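Local coordinates for pancreatic lipase related protein 2 (Equus caballus, PDB 1W52) that probably hydrolyses galactolipids and triacylglycerols, releasing fatty acids, as a secreted lipase of the alpha/beta-hydrolase superfamily, at residues S68-H73 and V98-C103; E146-I151 and G169-V174; K353-L358 and K407-L412. All coordinates share one frame; numbering follows the deposited sequence.

How the contacts relate
Contacts 1 and 2 belong to one parallel region of the central sheet in the lipase domain, their centres 12 Å apart. Strands 72-76 and 148-153 are neighbours there, and the two contacts touch directly: T72 O lies 2.8 Å from H149 N, and H73 ND1 lies 3.0 Å from H149 ND1, both probable hydrogen bonds. Strand 148-153 runs on from contact 2 to the predicted nucleophile S154, which also lines a detergent pocket. The side chain of E99 lies about 4 Å from a bound calcium ion, and that of R173 about 5 Å from a bound calcium ion. Contact 3 belongs to the PLAT domain, its nearest atoms about 37 Å from either of the others.

Contact 1 (S68-H73 and V98-C103)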
ATOM      1  N   SER A  68     -20.532 -20.117   2.455  1.00 47.17           N
ATOM      2  CA  SER A  68     -20.710 -19.837   1.024  1.00 48.00           C
ATOM      3  C   SER A  68     -21.491 -18.554   0.759  1.00 46.05           C
ATOM      4  O   SER A  68     -21.497 -18.037  -0.352  1.00 44.54           O
ATOM      5  CB  SER A  68     -21.392 -21.013   0.325  1.00 49.41           C
ATOM      6  OG  SER A  68     -22.788 -20.966   0.575  1.00 55.06           O
ATOM      7  N   SER A  69     -22.155 -18.068   1.795  1.00 45.75           N
ATOM      8  CA  SER A  69     -22.881 -16.799   1.747  1.00 45.75           C
ATOM      9  C   SER A  69     -21.984 -15.536   1.605  1.00 45.16           C
ATOM     10  O   SER A  69     -22.397 -14.544   0.999  1.00 44.94           O
ATOM     11  CB  SER A  69     -23.755 -16.673   2.998  1.00 45.77           C
ATOM     12  OG  SER A  69     -24.401 -15.406   3.042  1.00 45.18           O
ATOM     13  N   ARG A  70     -20.762 -15.597   2.141  1.00 44.39           N
ATOM     14  CA  ARG A  70     -19.879 -14.424   2.304  1.00 43.26           C
ATOM     15  C   ARG A  70     -18.694 -14.330   1.352  1.00 43.50           C
ATOM     16  O   ARG A  70     -18.263 -15.369   0.858  1.00 44.24           O
ATOM     17  CB  ARG A  70     -19.296 -14.498   3.690  1.00 42.10           C
ATOM     18  CG  ARG A  70     -20.356 -14.591   4.728  1.00 38.09           C
ATOM     19  CD  ARG A  70     -21.295 -13.456   4.628  1.00 31.91           C
ATOM     20  NE  ARG A  70     -21.975 -13.187   5.870  1.00 27.46           N
ATOM     21  CZ  ARG A  70     -22.794 -12.172   6.037  1.00 25.09           C
ATOM     22  NH1 ARG A  70     -22.988 -11.307   5.066  1.00 26.74           N
ATOM     23  NH2 ARG A  70     -23.402 -11.997   7.183  1.00 25.38           N
ATOM     24  N   LYS A  71     -18.154 -13.112   1.129  1.00 42.56           N
ATOM     25  CA  LYS A  71     -16.839 -12.940   0.445  1.00 42.37           C
ATOM     26  C   LYS A  71     -15.752 -13.845   1.038  1.00 38.15           C
ATOM     27  O   LYS A  71     -15.853 -14.239   2.179  1.00 37.91           O
ATOM     28  CB  LYS A  71     -16.272 -11.515   0.585  1.00 44.24           C
ATOM     29  CG  LYS A  71     -16.875 -10.439  -0.304  1.00 52.05           C
ATOM     30  CD  LYS A  71     -16.124  -9.076  -0.178  1.00 59.53           C
ATOM     31  CE  LYS A  71     -14.790  -9.084  -0.926  1.00 64.30           C
ATOM     32  NZ  LYS A  71     -14.861  -9.418  -2.416  1.00 66.56           N
ATOM     33  N   THR A  72     -14.713 -14.150   0.275  1.00 33.55           N
ATOM     34  CA  THR A  72     -13.574 -14.883   0.808  1.00 30.40           C
ATOM     35  C   THR A  72     -12.240 -14.204   0.483  1.00 29.92           C
ATOM     36  O   THR A  72     -11.900 -13.966  -0.685  1.00 29.67           O
ATOM     37  CB  THR A  72     -13.576 -16.273   0.265  1.00 29.77           C
ATOM     38  OG1 THR A  72     -14.804 -16.931   0.629  1.00 26.74           O
ATOM     39  CG2 THR A  72     -12.422 -17.102   0.853  1.00 26.85           C
ATOM     40  N   HIS A  73     -11.495 -13.873   1.530  1.00 29.14           N
ATOM     41  CA  HIS A  73     -10.160 -13.300   1.384  1.00 28.49           C
ATOM     42  C   HIS A  73      -9.077 -14.370   1.519  1.00 27.85           C
ATOM     43  O   HIS A  73      -9.057 -15.160   2.452  1.00 27.12           O
ATOM     44  CB  HIS A  73      -9.953 -12.193   2.404  1.00 28.22           C
ATOM     45  CG  HIS A  73     -10.997 -11.125   2.316  1.00 27.96           C
ATOM     46  ND1 HIS A  73     -11.076 -10.259   1.256  1.00 28.38           N
ATOM     47  CD2 HIS A  73     -12.013 -10.796   3.147  1.00 27.85           C
ATOM     48  CE1 HIS A  73     -12.093  -9.434   1.438  1.00 28.24           C
ATOM     49  NE2 HIS A  73     -12.676  -9.735   2.583  1.00 26.37           N
ATOM     50  N   VAL A  98     -13.990  -6.402  11.019  1.00 44.38           N
ATOM     51  CA  VAL A  98     -14.718  -5.369  10.306  1.00 45.05           C
ATOM     52  C   VAL A  98     -15.767  -5.854   9.344  1.00 45.77           C
ATOM     53  O   VAL A  98     -16.632  -5.061   8.978  1.00 45.79           O
ATOM     54  CB  VAL A  98     -13.779  -4.459   9.547  1.00 45.59           C
ATOM     55  CG1 VAL A  98     -12.653  -4.067  10.472  1.00 46.75           C
ATOM     56  CG2 VAL A  98     -13.258  -5.100   8.209  1.00 45.50           C
ATOM     57  N   GLU A  99     -15.695  -7.122   8.925  1.00 46.88           N
ATOM     58  CA  GLU A  99     -16.689  -7.727   8.009  1.00 48.02           C
ATOM     59  C   GLU A  99     -16.945  -9.174   8.318  1.00 47.23           C
ATOM     60  O   GLU A  99     -16.141  -9.807   8.952  1.00 46.70           O
ATOM     61  CB  GLU A  99     -16.351  -7.529   6.514  1.00 49.29           C
ATOM     62  CG  GLU A  99     -14.990  -7.984   5.976  1.00 53.71           C
ATOM     63  CD  GLU A  99     -14.707  -7.493   4.529  1.00 58.61           C
ATOM     64  OE1 GLU A  99     -15.216  -8.083   3.533  1.00 61.95           O
ATOM     65  OE2 GLU A  99     -13.971  -6.498   4.375  1.00 60.30           O
ATOM     66  N   THR A 100     -18.106  -9.694   7.946  1.00 47.64           N
ATOM     67  CA  THR A 100     -18.350 -11.095   8.264  1.00 48.12           C
ATOM     68  C   THR A 100     -18.073 -11.872   6.998  1.00 48.79           C
ATOM     69  O   THR A 100     -18.653 -11.630   5.952  1.00 46.90           O
ATOM     70  CB  THR A 100     -19.723 -11.417   8.974  1.00 47.97           C
ATOM     71  OG1 THR A 100     -20.808 -10.902   8.228  1.00 48.07           O
ATOM     72  CG2 THR A 100     -19.835 -10.693  10.374  1.00 47.57           C
ATOM     73  N   THR A 101     -17.094 -12.763   7.123  1.00 50.44           N
ATOM     74  CA  THR A 101     -16.415 -13.306   5.988  1.00 52.63           C
ATOM     75  C   THR A 101     -15.501 -14.498   6.287  1.00 50.34           C
ATOM     76  O   THR A 101     -15.263 -14.852   7.440  1.00 49.43           O
ATOM     77  CB  THR A 101     -15.601 -12.178   5.417  1.00 55.32           C
ATOM     78  OG1 THR A 101     -16.395 -10.983   5.463  1.00 60.39           O
ATOM     79  CG2 THR A 101     -15.316 -12.365   3.934  1.00 61.29           C
ATOM     80  N   ASN A 102     -15.046 -15.109   5.189  1.00 48.25           N
ATOM     81  CA  ASN A 102     -14.058 -16.162   5.147  1.00 46.57           C
ATOM     82  C   ASN A 102     -12.714 -15.599   4.783  1.00 45.11           C
ATOM     83  O   ASN A 102     -12.556 -14.988   3.711  1.00 45.29           O
ATOM     84  CB  ASN A 102     -14.416 -17.143   4.033  1.00 46.92           C
ATOM     85  CG  ASN A 102     -15.821 -17.627   4.123  1.00 46.92           C
ATOM     86  OD1 ASN A 102     -16.239 -18.104   5.187  1.00 47.11           O
ATOM     87  ND2 ASN A 102     -16.576 -17.523   3.008  1.00 46.58           N
ATOM     88  N   CYS A 103     -11.721 -15.819   5.637  1.00 42.80           N
ATOM     89  CA  CYS A 103     -10.362 -15.419   5.294  1.00 40.97           C
ATOM     90  C   CYS A 103      -9.401 -16.584   5.400  1.00 38.01           C
ATOM     91  O   CYS A 103      -9.261 -17.164   6.445  1.00 36.27           O
ATOM     92  CB  CYS A 103      -9.915 -14.232   6.145  1.00 41.52           C
ATOM     93  SG  CYS A 103      -8.334 -13.558   5.561  1.00 45.05           S
TER
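H73 and E99 meet tip to tip: chi1 of -56° sets CG of H73 anti to its carbonyl carbon, while chi1 of 55° puts CG of E99 between its backbone N and carbonyl carbon. The pair links strand 72-76 to the loop leading into strand 102-107, within a beta-alpha-beta unit that passes through helix 87-96 in the alpha/beta-hydrolase fold. H73 NE2 donates to E99 OE1 at 3.2 Å, nearly straight. The carboxylate oxygen lies in the ring plane, but the donor stands above the carboxylate plane, the two planes being 86° apart. Each group has a second partner, H73 ND1 bonding to H149 ND1 and E99 OE2 to H311 NE2, which would restrict rotation of both.

Parallel pairing is seen in the register, T72 opposite N102 and H73 opposite C103, with H73 N donating to N102 O at 2.7 Å. On the face carrying T72 and N102, N102 ND2 donates to T72 OG1 at 3.0 Å, the hydroxyl oxygen lying close to the amide plane. T72 OG1 also bonds to Y143 OH, and N102 OD1 accepts from Q67 N. A valine in place of T72 would probably leave N102 ND2 and Y143 OH without this shared hydroxyl partner. At the exposed margin, T100 OG1 sits over one face of the R70 guanidinium, without a hydrogen bond. On the face of H73 and C103, the disulfide to C92 ties the second strand to the connecting helix, and C103 SG lies 3.8 Å from H73 CB.

Contact 2 (E146-I151 and G169-V174); sequences ENVHII and GRVGRV
H149 and R173 lie side by side and point the same way, the imidazole and guanidinium planes only 7° apart. R173 CD comes within 3.2 Å of H149 CD2, and R173 NH1 within 3.1 Å of H149 CE1, while H149 NE2 stands over one face of the guanidinium. No hydrogen bond joins the two groups. Both leave the backbone with CG anti to N, and R173 then runs extended to NE, which keeps its aliphatic part beside the ring.

Beneath them, parallel strand pairing sets the register, H149 opposite R173 and I150 opposite V174. R173 N donates to V148 O at 3.2 Å, and I150 N to R173 O at 2.6 Å. V171 CG2 approaches V148 CG1 at 4.1 Å, and farther along, on the face away from H149 and R173, I150 CB meets V174 CB at 4.2 Å.

The second shell supplies the polar partners. T175 OG1 bonds to H149 NE2 and H73 to H149 ND1, whereas R173 forms a salt bridge with D202 and bonds to the carbonyls of G310 and H311; these bonds would hold the two flat groups in their parallel setting.

The contact completes the beta-alpha-beta unit of strand 148-153, helix 155-166 and strand 173-177. A160 of that helix packs on I150 and V174, Y272 of helix 257-277 touches H149, and strand 72-76 borders strand 148-153.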
ATOM      1  N   GLU A 146     -16.378 -14.587  -8.426  1.00 59.72           N
ATOM      2  CA  GLU A 146     -16.294 -13.127  -8.269  1.00 60.18           C
ATOM      3  C   GLU A 146     -16.520 -12.616  -6.829  1.00 55.55           C
ATOM      4  O   GLU A 146     -16.439 -11.439  -6.578  1.00 54.67           O
ATOM      5  CB  GLU A 146     -17.198 -12.413  -9.261  1.00 63.05           C
ATOM      6  CG  GLU A 146     -18.555 -12.062  -8.698  1.00 73.82           C
ATOM      7  CD  GLU A 146     -19.469 -11.387  -9.707  1.00 85.69           C
ATOM      8  OE1 GLU A 146     -19.047 -10.358 -10.294  1.00 93.39           O
ATOM      9  OE2 GLU A 146     -20.611 -11.871  -9.898  1.00 92.23           O
ATOM     10  N   ASN A 147     -16.784 -13.518  -5.903  1.00 51.27           N
ATOM     11  CA  ASN A 147     -16.752 -13.239  -4.480  1.00 48.23           C
ATOM     12  C   ASN A 147     -15.411 -13.470  -3.811  1.00 44.44           C
ATOM     13  O   ASN A 147     -15.318 -13.401  -2.602  1.00 44.18           O
ATOM     14  CB  ASN A 147     -17.740 -14.156  -3.760  1.00 49.06           C
ATOM     15  CG  ASN A 147     -19.143 -13.653  -3.826  1.00 50.34           C
ATOM     16  OD1 ASN A 147     -19.394 -12.469  -3.631  1.00 54.14           O
ATOM     17  ND2 ASN A 147     -20.070 -14.544  -4.097  1.00 51.26           N
ATOM     18  N   VAL A 148     -14.369 -13.757  -4.575  1.00 40.40           N
ATOM     19  CA  VAL A 148     -13.065 -14.106  -4.007  1.00 36.18           C
ATOM     20  C   VAL A 148     -12.093 -12.980  -4.213  1.00 33.55           C
ATOM     21  O   VAL A 148     -11.974 -12.462  -5.322  1.00 31.86           O
ATOM     22  CB  VAL A 148     -12.452 -15.286  -4.704  1.00 35.48           C
ATOM     23  CG1 VAL A 148     -10.976 -15.451  -4.256  1.00 35.05           C
ATOM     24  CG2 VAL A 148     -13.254 -16.517  -4.426  1.00 32.51           C
ATOM     25  N   HIS A 149     -11.391 -12.652  -3.128  1.00 30.65           N
ATOM     26  CA  HIS A 149     -10.340 -11.629  -3.083  1.00 28.27           C
ATOM     27  C   HIS A 149      -9.038 -12.273  -2.700  1.00 26.20           C
ATOM     28  O   HIS A 149      -8.916 -12.852  -1.587  1.00 25.10           O
ATOM     29  CB  HIS A 149     -10.654 -10.636  -2.007  1.00 28.15           C
ATOM     30  CG  HIS A 149      -9.683  -9.506  -1.916  1.00 29.08           C
ATOM     31  ND1 HIS A 149      -9.486  -8.789  -0.750  1.00 27.23           N
ATOM     32  CD2 HIS A 149      -8.887  -8.940  -2.852  1.00 29.81           C
ATOM     33  CE1 HIS A 149      -8.616  -7.827  -0.979  1.00 28.36           C
ATOM     34  NE2 HIS A 149      -8.230  -7.899  -2.242  1.00 31.01           N
ATOM     35  N   ILE A 150      -8.069 -12.211  -3.608  1.00 23.64           N
ATOM     36  CA  ILE A 150      -6.764 -12.713  -3.259  1.00 22.38           C
ATOM     37  C   ILE A 150      -5.829 -11.586  -2.994  1.00 21.89           C
ATOM     38  O   ILE A 150      -5.735 -10.679  -3.784  1.00 22.27           O
ATOM     39  CB  ILE A 150      -6.200 -13.551  -4.326  1.00 21.38           C
ATOM     40  CG1 ILE A 150      -7.087 -14.752  -4.560  1.00 20.71           C
ATOM     41  CG2 ILE A 150      -4.872 -14.119  -3.818  1.00 22.83           C
ATOM     42  CD1 ILE A 150      -6.785 -15.471  -5.802  1.00 19.35           C
ATOM     43  N   ILE A 151      -5.123 -11.646  -1.880  1.00 21.24           N
ATOM     44  CA  ILE A 151      -4.187 -10.584  -1.525  1.00 20.86           C
ATOM     45  C   ILE A 151      -2.804 -11.200  -1.431  1.00 18.94           C
ATOM     46  O   ILE A 151      -2.594 -12.015  -0.559  1.00 19.23           O
ATOM     47  CB  ILE A 151      -4.538 -10.005  -0.146  1.00 21.38           C
ATOM     48  CG1 ILE A 151      -6.011  -9.658  -0.002  1.00 21.50           C
ATOM     49  CG2 ILE A 151      -3.754  -8.763   0.080  1.00 24.17           C
ATOM     50  CD1 ILE A 151      -6.375  -9.166   1.443  1.00 20.85           C
ATOM     51  N   GLY A 169      -9.646 -14.911 -15.278  1.00 52.43           N
ATOM     52  CA  GLY A 169     -10.053 -13.612 -14.743  1.00 54.03           C
ATOM     53  C   GLY A 169     -11.446 -13.519 -14.132  1.00 55.60           C
ATOM     54  O   GLY A 169     -12.041 -12.423 -14.080  1.00 55.96           O
ATOM     55  N   ARG A 170     -11.932 -14.657 -13.627  1.00 56.86           N
ATOM     56  CA  ARG A 170     -13.284 -14.798 -13.077  1.00 58.29           C
ATOM     57  C   ARG A 170     -13.326 -14.344 -11.623  1.00 52.14           C
ATOM     58  O   ARG A 170     -14.379 -14.078 -11.073  1.00 51.18           O
ATOM     59  CB  ARG A 170     -13.787 -16.271 -13.208  1.00 62.77           C
ATOM     60  CG  ARG A 170     -14.649 -16.575 -14.450  1.00 77.97           C
ATOM     61  CD  ARG A 170     -15.757 -15.528 -14.684  1.00 96.99           C
ATOM     62  NE  ARG A 170     -16.246 -15.463 -16.061  1.00100.00           N
ATOM     63  CZ  ARG A 170     -16.747 -14.368 -16.648  1.00100.00           C
ATOM     64  NH1 ARG A 170     -16.838 -13.209 -15.992  1.00100.00           N
ATOM     65  NH2 ARG A 170     -17.167 -14.437 -17.913  1.00100.00           N
ATOM     66  N   VAL A 171     -12.151 -14.269 -11.025  1.00 46.27           N
ATOM     67  CA  VAL A 171     -11.968 -13.930  -9.618  1.00 41.77           C
ATOM     68  C   VAL A 171     -12.099 -12.406  -9.434  1.00 38.52           C
ATOM     69  O   VAL A 171     -11.538 -11.611 -10.163  1.00 36.80           O
ATOM     70  CB  VAL A 171     -10.606 -14.493  -9.085  1.00 41.08           C
ATOM     71  CG1 VAL A 171      -9.549 -14.379 -10.160  1.00 41.91           C
ATOM     72  CG2 VAL A 171     -10.124 -13.774  -7.860  1.00 39.19           C
ATOM     73  N   GLY A 172     -12.865 -12.011  -8.436  1.00 35.44           N
ATOM     74  CA  GLY A 172     -13.314 -10.647  -8.327  1.00 33.56           C
ATOM     75  C   GLY A 172     -12.237  -9.649  -8.028  1.00 32.10           C
ATOM     76  O   GLY A 172     -12.319  -8.506  -8.448  1.00 31.66           O
ATOM     77  N   ARG A 173     -11.239 -10.054  -7.263  1.00 31.19           N
ATOM     78  CA  ARG A 173     -10.147  -9.143  -6.943  1.00 30.02           C
ATOM     79  C   ARG A 173      -8.909  -9.828  -6.445  1.00 28.91           C
ATOM     80  O   ARG A 173      -8.953 -10.701  -5.567  1.00 28.90           O
ATOM     81  CB  ARG A 173     -10.590  -8.194  -5.876  1.00 30.12           C
ATOM     82  CG  ARG A 173      -9.646  -7.107  -5.537  1.00 30.18           C
ATOM     83  CD  ARG A 173     -10.118  -6.411  -4.305  1.00 29.69           C
ATOM     84  NE  ARG A 173      -9.391  -5.194  -3.995  1.00 30.78           N
ATOM     85  CZ  ARG A 173      -9.380  -4.630  -2.789  1.00 30.36           C
ATOM     86  NH1 ARG A 173     -10.050  -5.201  -1.799  1.00 30.38           N
ATOM     87  NH2 ARG A 173      -8.720  -3.494  -2.563  1.00 28.44           N
ATOM     88  N   VAL A 174      -7.797  -9.396  -7.014  1.00 27.26           N
ATOM     89  CA  VAL A 174      -6.493  -9.726  -6.494  1.00 26.23           C
ATOM     90  C   VAL A 174      -5.827  -8.387  -6.242  1.00 23.88           C
ATOM     91  O   VAL A 174      -5.955  -7.436  -7.029  1.00 23.07           O
ATOM     92  CB  VAL A 174      -5.675 -10.697  -7.409  1.00 26.79           C
ATOM     93  CG1 VAL A 174      -5.648 -10.226  -8.780  1.00 28.64           C
ATOM     94  CG2 VAL A 174      -4.229 -10.777  -6.961  1.00 28.82           C
TER

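Contact 3 (K353-L358 and K407-L412)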
ATOM      1  N   LYS A 353      11.483  43.864   4.188  1.00100.00           N
ATOM      2  CA  LYS A 353      11.794  42.546   3.622  1.00100.00           C
ATOM      3  C   LYS A 353      12.758  41.780   4.523  1.00100.00           C
ATOM      4  O   LYS A 353      13.845  42.278   4.812  1.00100.00           O
ATOM      5  CB  LYS A 353      12.455  42.702   2.252  1.00100.00           C
ATOM      6  CG  LYS A 353      11.727  43.630   1.289  1.00100.00           C
ATOM      7  CD  LYS A 353      12.357  43.586  -0.107  1.00100.00           C
ATOM      8  CE  LYS A 353      11.311  43.420  -1.201  1.00100.00           C
ATOM      9  NZ  LYS A 353      11.909  42.816  -2.417  1.00100.00           N
ATOM     10  N   ALA A 354      12.375  40.569   4.938  1.00100.00           N
ATOM     11  CA  ALA A 354      13.176  39.742   5.867  1.00100.00           C
ATOM     12  C   ALA A 354      13.658  38.432   5.201  1.00100.00           C
ATOM     13  O   ALA A 354      13.725  38.363   3.959  1.00100.00           O
ATOM     14  CB  ALA A 354      12.367  39.452   7.175  1.00100.00           C
ATOM     15  N   ASN A 355      14.046  37.437   6.020  1.00100.00           N
ATOM     16  CA  ASN A 355      14.238  36.038   5.575  1.00 98.69           C
ATOM     17  C   ASN A 355      13.980  35.034   6.684  1.00 97.07           C
ATOM     18  O   ASN A 355      14.339  35.282   7.841  1.00 96.89           O
ATOM     19  CB  ASN A 355      15.632  35.810   5.011  1.00 97.29           C
ATOM     20  CG  ASN A 355      15.796  36.431   3.668  1.00 94.58           C
ATOM     21  OD1 ASN A 355      15.408  35.867   2.654  1.00 89.04           O
ATOM     22  ND2 ASN A 355      16.327  37.636   3.650  1.00 92.88           N
ATOM     23  N   GLY A 356      13.368  33.896   6.353  1.00 94.78           N
ATOM     24  CA  GLY A 356      13.116  32.926   7.399  1.00 93.44           C
ATOM     25  C   GLY A 356      12.153  31.779   7.227  1.00 92.30           C
ATOM     26  O   GLY A 356      11.467  31.627   6.220  1.00 91.42           O
ATOM     27  N   TYR A 357      12.149  30.970   8.282  1.00 91.78           N
ATOM     28  CA  TYR A 357      11.233  29.857   8.473  1.00 91.54           C
ATOM     29  C   TYR A 357       9.823  30.425   8.664  1.00 89.51           C
ATOM     30  O   TYR A 357       9.681  31.556   9.153  1.00 90.26           O
ATOM     31  CB  TYR A 357      11.653  29.042   9.719  1.00 92.03           C
ATOM     32  CG  TYR A 357      12.890  28.165   9.557  1.00 95.92           C
ATOM     33  CD1 TYR A 357      13.321  27.716   8.284  1.00 99.53           C
ATOM     34  CD2 TYR A 357      13.618  27.756  10.678  1.00 99.13           C
ATOM     35  CE1 TYR A 357      14.460  26.884   8.137  1.00100.00           C
ATOM     36  CE2 TYR A 357      14.756  26.920  10.547  1.00100.00           C
ATOM     37  CZ  TYR A 357      15.177  26.483   9.277  1.00100.00           C
ATOM     38  OH  TYR A 357      16.301  25.661   9.160  1.00100.00           O
ATOM     39  N   LEU A 358       8.797  29.659   8.273  1.00 86.32           N
ATOM     40  CA  LEU A 358       7.409  30.095   8.394  1.00 83.49           C
ATOM     41  C   LEU A 358       6.613  28.967   8.988  1.00 82.36           C
ATOM     42  O   LEU A 358       5.869  28.269   8.317  1.00 81.94           O
ATOM     43  CB  LEU A 358       6.853  30.544   7.041  1.00 82.69           C
ATOM     44  CG  LEU A 358       6.815  32.070   6.874  1.00 79.76           C
ATOM     45  CD1 LEU A 358       6.460  32.527   5.426  1.00 77.65           C
ATOM     46  CD2 LEU A 358       5.845  32.691   7.909  1.00 77.62           C
ATOM     47  N   LYS A 407      14.672  33.695  12.027  1.00 98.84           N
ATOM     48  CA  LYS A 407      15.553  34.523  11.190  1.00 99.82           C
ATOM     49  C   LYS A 407      16.591  33.719  10.349  1.00 99.87           C
ATOM     50  O   LYS A 407      17.018  32.637  10.732  1.00 99.98           O
ATOM     51  CB  LYS A 407      16.283  35.519  12.109  1.00100.00           C
ATOM     52  CG  LYS A 407      15.403  36.218  13.178  1.00100.00           C
ATOM     53  CD  LYS A 407      14.755  37.494  12.631  1.00100.00           C
ATOM     54  CE  LYS A 407      14.599  38.586  13.695  1.00100.00           C
ATOM     55  NZ  LYS A 407      15.327  39.841  13.309  1.00100.00           N
ATOM     56  N   THR A 408      17.006  34.269   9.213  1.00 99.77           N
ATOM     57  CA  THR A 408      17.943  33.595   8.302  1.00100.00           C
ATOM     58  C   THR A 408      19.099  34.513   7.923  1.00100.00           C
ATOM     59  O   THR A 408      20.252  34.133   8.035  1.00100.00           O
ATOM     60  CB  THR A 408      17.182  33.127   7.043  1.00 99.89           C
ATOM     61  OG1 THR A 408      16.714  31.800   7.258  1.00 98.91           O
ATOM     62  CG2 THR A 408      18.077  32.985   5.794  1.00 99.30           C
ATOM     63  N   VAL A 409      18.763  35.689   7.397  1.00100.00           N
ATOM     64  CA  VAL A 409      19.658  36.845   7.337  1.00100.00           C
ATOM     65  C   VAL A 409      19.330  37.645   8.610  1.00100.00           C
ATOM     66  O   VAL A 409      18.172  37.754   9.017  1.00100.00           O
ATOM     67  CB  VAL A 409      19.467  37.679   6.001  1.00100.00           C
ATOM     68  CG1 VAL A 409      18.292  38.710   6.090  1.00100.00           C
ATOM     69  CG2 VAL A 409      20.770  38.358   5.575  1.00100.00           C
ATOM     70  N   LEU A 410      20.345  38.187   9.258  1.00 99.16           N
ATOM     71  CA  LEU A 410      20.151  38.733  10.584  1.00 96.94           C
ATOM     72  C   LEU A 410      19.461  40.118  10.558  1.00 99.88           C
ATOM     73  O   LEU A 410      18.416  40.308  11.214  1.00 99.82           O
ATOM     74  CB  LEU A 410      21.483  38.748  11.331  1.00 94.35           C
ATOM     75  CG  LEU A 410      21.507  38.414  12.832  1.00 84.83           C
ATOM     76  CD1 LEU A 410      20.399  37.515  13.331  1.00 78.30           C
ATOM     77  CD2 LEU A 410      22.841  37.806  13.204  1.00 80.03           C
ATOM     78  N   ASN A 411      19.992  41.080   9.801  1.00100.00           N
ATOM     79  CA  ASN A 411      19.363  42.413   9.791  1.00100.00           C
ATOM     80  C   ASN A 411      19.226  43.104   8.429  1.00100.00           C
ATOM     81  O   ASN A 411      19.944  42.819   7.460  1.00100.00           O
ATOM     82  CB  ASN A 411      20.065  43.373  10.783  1.00100.00           C
ATOM     83  CG  ASN A 411      19.221  44.619  11.116  1.00100.00           C
ATOM     84  OD1 ASN A 411      18.118  44.507  11.632  1.00100.00           O
ATOM     85  ND2 ASN A 411      19.745  45.801  10.813  1.00 98.69           N
ATOM     86  N   LEU A 412      18.216  43.978   8.412  1.00100.00           N
ATOM     87  CA  LEU A 412      17.996  45.073   7.448  1.00100.00           C
ATOM     88  C   LEU A 412      16.943  46.097   8.015  1.00100.00           C
ATOM     89  O   LEU A 412      16.642  47.105   7.370  1.00100.00           O
ATOM     90  CB  LEU A 412      17.588  44.526   6.061  1.00100.00           C
ATOM     91  CG  LEU A 412      17.473  45.482   4.855  1.00100.00           C
ATOM     92  CD1 LEU A 412      18.691  46.412   4.668  1.00100.00           C
ATOM     93  CD2 LEU A 412      17.225  44.658   3.594  1.00100.00           C
TER
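N355 and T408 bring the two backbones together, N355 O lying 3.2 Å from T408 N, and the closest CA atoms, those of G356 and K407, are 4.8 Å apart. The side chains meet mainly through carbon atoms. N355 CB packs on T408, 3.7 Å from its CB and 3.8 Å from its CG2. With chi1 at -73°, CG of N355 is anti to the carbonyl carbon, and the amide reaches V409, where ND2 comes 3.3 Å from CG1. The two side chains cross obliquely, and the amide nitrogen lies against a methyl of V409.

Both segments belong to the PLAT domain, a family of beta-sandwich fold. Here a weakly bonded strand at about 355-356, paired antiparallel with strand 377-378 through G356 and G377, meets a loop that has no regular secondary structure.

T408 OG1 approaches the backbone of G356, 3.8 Å from its CA. With phi 165° and psi 176°, G356 takes a backbone shape in which a CB would probably crowd the carbonyl oxygen of N355, consistent with a glycine. Farther along, the loop runs on toward K353, and L412 CD2 comes 4.3 Å from K353 O. Most of the touching residues are exposed, G356 being the buried exception, and only 265 Å² is buried between the segments. K407 CB points away from segment 353-358, and the side chain touches K414 and D443.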